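Local coordinates for alpha-actinin-like protein 1 (Schizosaccharomyces pombe, PDB 5BVR) that binds actin filaments through a tandem pair of calponin-homology domains and takes part in actin-ring formation, cytokinesis and septation in fission yeast, at residues Thr15-Lys18 / Trp19-Lys23; Leu78-Ile81 / Lys82-Met86; Trp109-Ile112 / Leu113-Ile117; Glu123-Thr126 / Ala127-Leu131. All coordinates share one frame; numbering follows the deposited sequence.

Interaction 1: residues Thr15-Lys18 / Trp19-Lys23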
loop_
_atom_site.group_PDB
_atom_site.type_symbol
_atom_site.label_atom_id
_atom_site.label_comp_id
_atom_site.label_asym_id
_atom_site.label_seq_id
_atom_site.Cartn_x
_atom_site.Cartn_y
_atom_site.Cartn_z
ATOM N N THR A 15 7.131 2.361 -3.022
ATOM C CA THR A 15 6.085 1.997 -2.076
ATOM C C THR A 15 5.305 0.787 -2.557
ATOM O O THR A 15 5.027 -0.151 -1.783
ATOM C CB THR A 15 5.117 3.174 -1.851
ATOM O OG1 THR A 15 5.839 4.295 -1.322
ATOM C CG2 THR A 15 4.043 2.815 -0.873
ATOM N N PHE A 16 4.937 0.805 -3.827
ATOM C CA PHE A 16 4.228 -0.324 -4.424
ATOM C C PHE A 16 5.079 -1.585 -4.409
ATOM O O PHE A 16 4.541 -2.667 -4.209
ATOM C CB PHE A 16 3.777 -0.012 -5.860
ATOM C CG PHE A 16 2.592 0.943 -5.962
ATOM C CD1 PHE A 16 2.084 1.643 -4.852
ATOM C CD2 PHE A 16 1.992 1.168 -7.205
ATOM C CE1 PHE A 16 1.009 2.521 -4.991
ATOM C CE2 PHE A 16 0.915 2.055 -7.339
ATOM C CZ PHE A 16 0.422 2.735 -6.205
ATOM N N THR A 17 6.381 -1.455 -4.637
ATOM C CA THR A 17 7.283 -2.609 -4.570
ATOM C C THR A 17 7.290 -3.172 -3.159
ATOM O O THR A 17 7.178 -4.380 -2.962
ATOM C CB THR A 17 8.697 -2.230 -4.994
ATOM O OG1 THR A 17 8.666 -1.789 -6.348
ATOM C CG2 THR A 17 9.669 -3.407 -4.873
ATOM N N LYS A 18 7.398 -2.303 -2.159
ATOM C CA LYS A 18 7.412 -2.771 -0.780
ATOM C C LYS A 18 6.076 -3.451 -0.421
ATOM O O LYS A 18 6.074 -4.499 0.249
ATOM C CB LYS A 18 7.738 -1.610 0.177
ATOM C CG LYS A 18 9.231 -1.271 0.194
ATOM C CD LYS A 18 9.564 -0.041 1.004
ATOM C CE LYS A 18 9.722 1.164 0.092
ATOM N NZ LYS A 18 10.080 2.423 0.797
ATOM N N TRP A 19 4.956 -2.893 -0.888
ATOM C CA TRP A 19 3.643 -3.484 -0.653
ATOM C C TRP A 19 3.592 -4.894 -1.279
ATOM O O TRP A 19 3.202 -5.859 -0.621
ATOM C CB TRP A 19 2.543 -2.576 -1.216
ATOM C CG TRP A 19 1.203 -3.208 -1.118
ATOM C CD1 TRP A 19 0.352 -3.202 -0.037
ATOM C CD2 TRP A 19 0.560 -3.973 -2.132
ATOM N NE1 TRP A 19 -0.798 -3.895 -0.351
ATOM C CE2 TRP A 19 -0.680 -4.398 -1.621
ATOM C CE3 TRP A 19 0.907 -4.337 -3.430
ATOM C CZ2 TRP A 19 -1.572 -5.153 -2.376
ATOM C CZ3 TRP A 19 0.026 -5.079 -4.171
ATOM C CH2 TRP A 19 -1.194 -5.494 -3.644
ATOM N N PHE A 20 4.034 -4.988 -2.523
ATOM C CA PHE A 20 4.048 -6.249 -3.281
ATOM C C PHE A 20 4.843 -7.275 -2.469
ATOM O O PHE A 20 4.400 -8.419 -2.277
ATOM C CB PHE A 20 4.666 -5.972 -4.665
ATOM C CG PHE A 20 4.267 -6.922 -5.769
ATOM C CD1 PHE A 20 4.488 -8.282 -5.674
ATOM C CD2 PHE A 20 3.745 -6.403 -6.948
ATOM C CE1 PHE A 20 4.155 -9.109 -6.721
ATOM C CE2 PHE A 20 3.429 -7.222 -8.003
ATOM C CZ PHE A 20 3.632 -8.581 -7.887
ATOM N N ASN A 21 6.005 -6.863 -1.975
ATOM C CA ASN A 21 6.871 -7.763 -1.221
ATOM C C ASN A 21 6.321 -8.190 0.125
ATOM O O ASN A 21 6.558 -9.334 0.535
ATOM C CB ASN A 21 8.276 -7.198 -1.079
ATOM C CG ASN A 21 9.024 -7.213 -2.378
ATOM O OD1 ASN A 21 8.704 -7.981 -3.289
ATOM N ND2 ASN A 21 10.021 -6.366 -2.486
ATOM N N THR A 22 5.582 -7.326 0.823
ATOM C CA THR A 22 4.929 -7.786 2.049
ATOM C C THR A 22 3.986 -8.966 1.770
ATOM O O THR A 22 3.831 -9.860 2.594
ATOM C CB THR A 22 4.139 -6.668 2.788
ATOM O OG1 THR A 22 3.001 -6.263 2.019
ATOM C CG2 THR A 22 5.022 -5.495 3.088
ATOM N N LYS A 23 3.350 -8.970 0.605
ATOM C CA LYS A 23 2.466 -10.060 0.241
ATOM C C LYS A 23 3.260 -11.323 -0.133
ATOM O O LYS A 23 3.025 -12.421 0.417
ATOM C CB LYS A 23 1.549 -9.639 -0.899
ATOM C CG LYS A 23 0.675 -8.430 -0.611
ATOM C CD LYS A 23 -0.106 -8.531 0.685
ATOM C CE LYS A 23 -0.934 -7.273 0.890
ATOM N NZ LYS A 23 -1.719 -7.361 2.148
#

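Interaction 2: residues Leu78-Ile81 / Lys82-Met86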
loop_
_atom_site.group_PDB
_atom_site.type_symbol
_atom_site.label_atom_id
_atom_site.label_comp_id
_atom_site.label_asym_id
_atom_site.label_seq_id
_atom_site.Cartn_x
_atom_site.Cartn_y
_atom_site.Cartn_z
ATOM N N LEU A 78 -4.241 -11.270 -16.036
ATOM C CA LEU A 78 -5.128 -10.189 -16.438
ATOM C C LEU A 78 -6.556 -10.685 -16.531
ATOM O O LEU A 78 -7.479 -9.979 -16.120
ATOM C CB LEU A 78 -4.661 -9.550 -17.752
ATOM C CG LEU A 78 -3.272 -8.908 -17.741
ATOM C CD1 LEU A 78 -2.992 -8.249 -19.079
ATOM C CD2 LEU A 78 -3.129 -7.904 -16.631
ATOM N N GLU A 79 -6.743 -11.899 -17.031
ATOM C CA GLU A 79 -8.086 -12.438 -17.135
ATOM C C GLU A 79 -8.675 -12.636 -15.741
ATOM O O GLU A 79 -9.862 -12.350 -15.532
ATOM C CB GLU A 79 -8.093 -13.732 -17.956
ATOM C CG GLU A 79 -7.903 -13.472 -19.452
ATOM C CD GLU A 79 -8.946 -12.514 -20.017
ATOM O OE1 GLU A 79 -10.148 -12.683 -19.702
ATOM O OE2 GLU A 79 -8.561 -11.582 -20.755
ATOM N N TYR A 80 -7.863 -13.076 -14.776
ATOM C CA TYR A 80 -8.352 -13.210 -13.396
ATOM C C TYR A 80 -8.801 -11.846 -12.853
ATOM O O TYR A 80 -9.887 -11.704 -12.282
ATOM C CB TYR A 80 -7.289 -13.833 -12.492
ATOM C CG TYR A 80 -7.715 -13.827 -11.044
ATOM C CD1 TYR A 80 -8.603 -14.780 -10.557
ATOM C CD2 TYR A 80 -7.274 -12.835 -10.181
ATOM C CE1 TYR A 80 -9.012 -14.757 -9.244
ATOM C CE2 TYR A 80 -7.676 -12.807 -8.863
ATOM C CZ TYR A 80 -8.543 -13.770 -8.402
ATOM O OH TYR A 80 -8.939 -13.725 -7.079
ATOM N N ILE A 81 -7.962 -10.839 -13.046
ATOM C CA ILE A 81 -8.277 -9.488 -12.587
ATOM C C ILE A 81 -9.591 -8.973 -13.192
ATOM O O ILE A 81 -10.472 -8.449 -12.472
ATOM C CB ILE A 81 -7.100 -8.547 -12.897
ATOM C CG1 ILE A 81 -5.889 -8.966 -12.047
ATOM C CG2 ILE A 81 -7.472 -7.087 -12.609
ATOM C CD1 ILE A 81 -4.567 -8.290 -12.467
ATOM N N LYS A 82 -9.757 -9.186 -14.489
ATOM C CA LYS A 82 -10.984 -8.802 -15.175
ATOM C C LYS A 82 -12.187 -9.561 -14.621
ATOM O O LYS A 82 -13.259 -8.982 -14.435
ATOM C CB LYS A 82 -10.835 -9.061 -16.675
ATOM C CG LYS A 82 -12.039 -8.669 -17.501
ATOM C CD LYS A 82 -11.805 -8.940 -18.981
ATOM C CE LYS A 82 -13.027 -8.559 -19.816
ATOM N NZ LYS A 82 -12.827 -8.846 -21.266
ATOM N N SER A 83 -12.003 -10.854 -14.358
ATOM C CA SER A 83 -13.086 -11.702 -13.846
ATOM C C SER A 83 -13.632 -11.215 -12.507
ATOM O O SER A 83 -14.772 -11.523 -12.146
ATOM C CB SER A 83 -12.618 -13.149 -13.708
ATOM O OG SER A 83 -11.941 -13.362 -12.484
ATOM N N LYS A 84 -12.815 -10.466 -11.775
ATOM C CA LYS A 84 -13.214 -9.898 -10.489
ATOM C C LYS A 84 -13.789 -8.490 -10.638
ATOM O O LYS A 84 -14.013 -7.808 -9.645
ATOM C CB LYS A 84 -12.022 -9.875 -9.519
ATOM C CG LYS A 84 -11.364 -11.247 -9.286
ATOM C CD LYS A 84 -12.165 -12.150 -8.356
ATOM C CE LYS A 84 -12.029 -11.716 -6.903
ATOM N NZ LYS A 84 -12.908 -12.517 -5.997
ATOM N N GLY A 85 -14.030 -8.058 -11.871
ATOM C CA GLY A 85 -14.644 -6.766 -12.126
ATOM C C GLY A 85 -13.736 -5.559 -12.024
ATOM O O GLY A 85 -14.216 -4.430 -11.906
ATOM N N MET A 86 -12.427 -5.776 -12.088
ATOM C CA MET A 86 -11.494 -4.663 -12.057
ATOM C C MET A 86 -11.191 -4.208 -13.450
ATOM O O MET A 86 -10.996 -5.043 -14.343
ATOM C CB MET A 86 -10.181 -5.059 -11.392
ATOM C CG MET A 86 -10.202 -4.964 -9.894
ATOM S SD MET A 86 -8.860 -5.843 -9.123
ATOM C CE MET A 86 -9.336 -7.551 -9.338
#

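Interaction 3: residues Trp109-Ile112 / Leu113-Ile117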
loop_
_atom_site.group_PDB
_atom_site.type_symbol
_atom_site.label_atom_id
_atom_site.label_comp_id
_atom_site.label_asym_id
_atom_site.label_seq_id
_atom_site.Cartn_x
_atom_site.Cartn_y
_atom_site.Cartn_z
ATOM N N TRP A 109 -1.774 -0.343 -8.554
ATOM C CA TRP A 109 -2.719 0.485 -7.810
ATOM C C TRP A 109 -4.132 -0.114 -7.848
ATOM O O TRP A 109 -4.815 -0.176 -6.835
ATOM C CB TRP A 109 -2.746 1.927 -8.314
ATOM C CG TRP A 109 -3.822 2.727 -7.638
ATOM C CD1 TRP A 109 -4.921 3.281 -8.232
ATOM C CD2 TRP A 109 -3.944 2.997 -6.232
ATOM N NE1 TRP A 109 -5.703 3.903 -7.290
ATOM C CE2 TRP A 109 -5.125 3.745 -6.055
ATOM C CE3 TRP A 109 -3.158 2.691 -5.114
ATOM C CZ2 TRP A 109 -5.548 4.186 -4.803
ATOM C CZ3 TRP A 109 -3.571 3.134 -3.874
ATOM C CH2 TRP A 109 -4.757 3.876 -3.726
ATOM N N THR A 110 -4.546 -0.618 -9.004
ATOM C CA THR A 110 -5.850 -1.235 -9.118
ATOM C C THR A 110 -5.993 -2.385 -8.105
ATOM O O THR A 110 -7.044 -2.537 -7.476
ATOM C CB THR A 110 -6.068 -1.722 -10.565
ATOM O OG1 THR A 110 -6.173 -0.570 -11.410
ATOM C CG2 THR A 110 -7.365 -2.505 -10.697
ATOM N N LEU A 111 -4.917 -3.153 -7.937
ATOM C CA LEU A 111 -4.902 -4.278 -7.002
ATOM C C LEU A 111 -4.890 -3.799 -5.549
ATOM O O LEU A 111 -5.586 -4.345 -4.722
ATOM C CB LEU A 111 -3.715 -5.202 -7.279
ATOM C CG LEU A 111 -3.656 -5.799 -8.698
ATOM C CD1 LEU A 111 -2.452 -6.703 -8.810
ATOM C CD2 LEU A 111 -4.917 -6.564 -9.017
ATOM N N ILE A 112 -4.124 -2.746 -5.256
ATOM C CA ILE A 112 -4.118 -2.187 -3.903
ATOM C C ILE A 112 -5.515 -1.684 -3.588
ATOM O O ILE A 112 -6.070 -1.926 -2.509
ATOM C CB ILE A 112 -3.045 -1.071 -3.787
ATOM C CG1 ILE A 112 -1.662 -1.691 -3.841
ATOM C CG2 ILE A 112 -3.198 -0.315 -2.455
ATOM C CD1 ILE A 112 -0.532 -0.671 -4.041
ATOM N N LEU A 113 -6.117 -0.989 -4.530
ATOM C CA LEU A 113 -7.428 -0.404 -4.275
ATOM C C LEU A 113 -8.449 -1.495 -4.003
ATOM O O LEU A 113 -9.229 -1.409 -3.058
ATOM C CB LEU A 113 -7.859 0.450 -5.466
ATOM C CG LEU A 113 -9.207 1.157 -5.294
ATOM C CD1 LEU A 113 -9.226 2.031 -4.035
ATOM C CD2 LEU A 113 -9.496 1.989 -6.539
ATOM N N ARG A 114 -8.394 -2.575 -4.778
ATOM C CA ARG A 114 -9.408 -3.592 -4.642
ATOM C C ARG A 114 -9.173 -4.452 -3.411
ATOM O O ARG A 114 -10.110 -4.767 -2.671
ATOM C CB ARG A 114 -9.436 -4.484 -5.878
ATOM C CG ARG A 114 -10.322 -5.703 -5.760
ATOM C CD ARG A 114 -11.787 -5.402 -5.526
ATOM N NE ARG A 114 -12.548 -6.638 -5.650
ATOM C CZ ARG A 114 -12.644 -7.558 -4.694
ATOM N NH1 ARG A 114 -12.052 -7.376 -3.516
ATOM N NH2 ARG A 114 -13.344 -8.662 -4.911
ATOM N N PHE A 115 -7.924 -4.834 -3.181
ATOM C CA PHE A 115 -7.647 -5.866 -2.187
ATOM C C PHE A 115 -7.196 -5.337 -0.832
ATOM O O PHE A 115 -7.153 -6.072 0.151
ATOM C CB PHE A 115 -6.657 -6.889 -2.749
ATOM C CG PHE A 115 -7.224 -7.697 -3.868
ATOM C CD1 PHE A 115 -8.151 -8.697 -3.597
ATOM C CD2 PHE A 115 -6.881 -7.431 -5.176
ATOM C CE1 PHE A 115 -8.710 -9.427 -4.631
ATOM C CE2 PHE A 115 -7.429 -8.160 -6.213
ATOM C CZ PHE A 115 -8.343 -9.175 -5.933
ATOM N N THR A 116 -6.871 -4.057 -0.767
ATOM C CA THR A 116 -6.458 -3.439 0.484
ATOM C C THR A 116 -7.400 -2.339 0.944
ATOM O O THR A 116 -7.530 -2.108 2.124
ATOM C CB THR A 116 -5.031 -2.861 0.338
ATOM O OG1 THR A 116 -4.098 -3.937 0.164
ATOM C CG2 THR A 116 -4.600 -2.036 1.521
ATOM N N ILE A 117 -8.017 -1.622 0.020
ATOM C CA ILE A 117 -8.806 -0.468 0.397
ATOM C C ILE A 117 -10.307 -0.661 0.258
ATOM O O ILE A 117 -11.049 -0.171 1.066
ATOM C CB ILE A 117 -8.304 0.757 -0.360
ATOM C CG1 ILE A 117 -6.910 1.101 0.199
ATOM C CG2 ILE A 117 -9.251 1.951 -0.215
ATOM C CD1 ILE A 117 -6.209 2.167 -0.509
#

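Interaction 4: residues Glu123-Thr126 / Ala127-Leu131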
loop_
_atom_site.group_PDB
_atom_site.type_symbol
_atom_site.label_atom_id
_atom_site.label_comp_id
_atom_site.label_asym_id
_atom_site.label_seq_id
_atom_site.Cartn_x
_atom_site.Cartn_y
_atom_site.Cartn_z
ATOM N N GLU A 123 -18.574 3.817 9.436
ATOM C CA GLU A 123 -19.875 4.508 9.439
ATOM C C GLU A 123 -20.627 4.318 8.118
ATOM O O GLU A 123 -21.396 5.181 7.705
ATOM C CB GLU A 123 -19.733 5.996 9.791
ATOM C CG GLU A 123 -19.233 6.245 11.217
ATOM C CD GLU A 123 -19.240 7.701 11.622
ATOM O OE1 GLU A 123 -19.633 8.563 10.810
ATOM O OE2 GLU A 123 -18.859 7.983 12.773
ATOM N N GLY A 124 -20.424 3.164 7.481
ATOM C CA GLY A 124 -21.129 2.856 6.256
ATOM C C GLY A 124 -20.484 3.391 4.996
ATOM O O GLY A 124 -20.939 3.092 3.892
ATOM N N LEU A 125 -19.429 4.180 5.157
ATOM C CA LEU A 125 -18.609 4.582 4.020
ATOM C C LEU A 125 -17.576 3.514 3.771
ATOM O O LEU A 125 -17.073 2.912 4.699
ATOM C CB LEU A 125 -17.881 5.894 4.299
ATOM C CG LEU A 125 -18.735 7.140 4.547
ATOM C CD1 LEU A 125 -17.842 8.372 4.560
ATOM C CD2 LEU A 125 -19.862 7.264 3.505
ATOM N N THR A 126 -17.225 3.316 2.502
ATOM C CA THR A 126 -16.280 2.258 2.141
ATOM C C THR A 126 -15.113 2.810 1.360
ATOM O O THR A 126 -15.142 3.948 0.873
ATOM C CB THR A 126 -16.935 1.143 1.306
ATOM O OG1 THR A 126 -17.374 1.683 0.063
ATOM C CG2 THR A 126 -18.118 0.545 2.026
ATOM N N ALA A 127 -14.091 1.979 1.209
ATOM C CA ALA A 127 -12.961 2.296 0.346
ATOM C C ALA A 127 -12.279 3.614 0.736
ATOM O O ALA A 127 -12.069 3.872 1.922
ATOM C CB ALA A 127 -13.406 2.283 -1.124
ATOM N N LYS A 128 -11.942 4.457 -0.240
ATOM C CA LYS A 128 -11.186 5.666 0.065
ATOM C C LYS A 128 -11.944 6.559 1.055
ATOM O O LYS A 128 -11.359 7.060 2.009
ATOM C CB LYS A 128 -10.871 6.433 -1.214
ATOM C CG LYS A 128 -10.097 7.702 -0.973
ATOM C CD LYS A 128 -9.770 8.365 -2.309
ATOM C CE LYS A 128 -8.837 9.522 -2.124
ATOM N NZ LYS A 128 -8.518 10.109 -3.462
ATOM N N GLU A 129 -13.243 6.728 0.823
ATOM C CA GLU A 129 -14.076 7.578 1.686
ATOM C C GLU A 129 -14.072 7.035 3.096
ATOM O O GLU A 129 -14.015 7.782 4.072
ATOM C CB GLU A 129 -15.519 7.571 1.187
ATOM C CG GLU A 129 -15.753 8.394 -0.032
ATOM C CD GLU A 129 -17.223 8.540 -0.371
ATOM O OE1 GLU A 129 -18.062 7.734 0.117
ATOM O OE2 GLU A 129 -17.539 9.466 -1.137
ATOM N N GLY A 130 -14.206 5.717 3.199
ATOM C CA GLY A 130 -14.192 5.043 4.472
ATOM C C GLY A 130 -12.913 5.214 5.232
ATOM O O GLY A 130 -12.921 5.506 6.431
ATOM N N LEU A 131 -11.800 5.046 4.526
ATOM C CA LEU A 131 -10.504 5.189 5.158
ATOM C C LEU A 131 -10.283 6.621 5.630
ATOM O O LEU A 131 -9.807 6.840 6.742
ATOM C CB LEU A 131 -9.412 4.748 4.189
ATOM C CG LEU A 131 -7.995 4.839 4.764
ATOM C CD1 LEU A 131 -7.826 3.974 6.018
ATOM C CD2 LEU A 131 -6.962 4.454 3.713
HETATM O O HOH W 1 -18.547 5.121 0.613
#

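Interaction 1: residues Thr15-Lys18 / Trp19-Lys23
Trp-19, Phe-20, Asn-21 and Thr-22 each give their backbone N-H to the carbonyl four residues back, so residues 15-23 form one unbroken run of alpha-helix. Trp-19 N lies 2.9 Å from Thr-15 O, and the other three bonds have the same length. The side chains leave this run on different sides. Thr-17 and Asn-21 lie alongside each other and point the same way. Thr-17 CG2 stands anti to the backbone N, which turns the methyl to Asn-21 ND2 at 3.8 Å. The hydroxyl of Thr-17 is bonded to Asn-13 O, while Asn-21 OD1 accepts from Val-32 N in the following loop. The run is part of helix 11-25, the first helix of the first calponin-homology domain. Thr-22 packs its methyl on the turn before it, with CG2 3.2 Å from Lys-18 O. Its OG1 lies between the backbone N and the carbonyl carbon (chi1 68°). From there Thr-22 OG1 donates to Trp-19 O at 2.7 Å, in the carbonyl plane and on a lone pair. Phe-16 O sits at the edge of the Trp-19 indole. Both Phe-16 and Trp-19 pack on Ile-112 of helix 101-117 and Thr-222 of helix 217-234; Phe-20 meets Leu-39 and Leu-48.

Interaction 2: residues Leu78-Ile81 / Lys82-Met86
Ser-83 and Tyr-80 meet where helix 67-83 ends, and Ser-83 OG donates to Tyr-80 O at 2.6 Å. The serine hydroxyl reaches back because OG lies between its own backbone N and carbonyl carbon (chi1 84°). Tyr-80 O also receives a weak bond from Lys-84 N. Before this point the helix is regular: Lys-82 N bonds to Leu-78 O, and Ser-83 N to Glu-79 O. Ile-81 O then takes two donors. Lys-84 N approaches Ile-81 O from above the carbonyl plane at 3.2 Å, and Met-86 N makes a weak bond to the same Ile-81 O at 3.3 Å. Gly-85 N bonds to Lys-82 O at 2.8 Å. With Gly-85 at positive phi, this is a Schellman motif. Its usual apolar contact is present too, as Ile-81 CG2 meets Met-86 CB at 3.6 Å. Lys-84 CG lies over one face of the Tyr-80 ring in a CH-pi contact, 4.1 Å from the ring centroid. The ends of both side chains turn to Glu-55: Tyr-80 OH is hydrogen-bonded to its OE2, and Lys-84 NZ makes a long, weak ion pair with it. Leu-49 of helix 43-53 packs on Tyr-80 and Ile-81, while Leu-107 and Thr-110 of helix 101-117 pack on Leu-78 and Met-86 respectively.

Interaction 3: residues Trp109-Ile112 / Leu113-Ile117
Trp-109 and Ile-117 meet on the last turns of helix 101-117. Their side chains cross at about a right angle, with Trp-109 CH2 3.9 Å from Ile-117 CD1. Trp-109 CG stands anti to the backbone N (chi1 174°), which lays the indole along the helix towards later turns. The backbone widens here. Ile-112 O accepts Thr-116 N at 2.9 Å and, weakly, Ile-117 N at 3.2 Å. The second bond marks a pi-type turn, which probably helps bring Ile-117 round to Trp-109. Trp-109, Leu-111, Ile-112, Thr-116 and Ile-117 are buried and form the close-packed side. Thr-110, Leu-113, Arg-114 and Phe-115 make up the looser, partly exposed side. Leu-113 CB is 4.3 Å above one face of the Trp-109 indole, offset toward the rim. Phe-115 lies alongside the buried Leu-111, with Leu-111 CD2 4.1 Å from Phe-115 CE2. Arg-114 touches the earlier segment little, mainly through CB on Thr-110 O. Its CG lies over the centre of the Phe-115 ring, 3.8 Å above the plane. Residues 109-112 end the actin-binding region of the first CH domain. Leu-111 packs on Leu-48 and Ile-52 of helix 43-53. Trp-109 touches Met-221 of helix 217-234 and makes a cation-pi contact with Arg-218, a zinc-site residue; Thr-116 O accepts from His-229 of the same helix.

Interaction 4: residues Glu123-Thr126 / Ala127-Leu131
Leu-125 and Glu-129 cross at about a right angle where a short strand passes into a helix. The Leu-125 side chain points toward the helix and lies across Glu-129, with Leu-125 CD2 3.9 Å from Glu-129 OE1 and Leu-125 CD1 over the backbone, 3.9 Å from Glu-129 O. Glu-129 CG stands anti to the carbonyl carbon (chi1 -76°), and the chain is extended beyond it. This carries the carboxylate back alongside the strand. A water joins the two there: it donates to Glu-129 OE1 at 2.7 Å and accepts from Thr-126 N at 2.9 Å. Strand 125-126 is the second strand of a small antiparallel hairpin with 121-122. It leads into helix 127-138, the first helix of the second calponin-homology domain. Gly-130 N bonds to Thr-126 O at 3.1 Å, approaching from above the carbonyl plane. With no side chain, Gly-130 can sit close under the strand, and its CA makes a CA-H...O contact with Leu-125 O at 3.6 Å. The CB of Thr-126 points away from the helix. Leu-125 also packs on Leu-133 further along the helix. Lys-128 points away from the strand and forms a salt bridge with Glu-217 of helix 217-234.

Overall arrangement
All four contacts are local. They follow one another in series, and none nests in or crosses another. Each closes a turn or two of backbone, not a long loop. From the N terminus, interaction 1 lies in helix 11-25 and interaction 2 at the end of helix 67-83. Interaction 3 is the hub. Its helix 101-117 touches interaction 1 through Phe-16 CD1 and Ile-112 CD1, 3.6 Å apart, and interaction 2 through Met-86 SD and Arg-114 CB, also 3.6 Å apart. Interaction 4 lies in the second CH domain. It meets interaction 3 where Ile-117 CG2 packs on Ala-127 C, beside the linking hairpin. Interactions 1 and 2 do not touch.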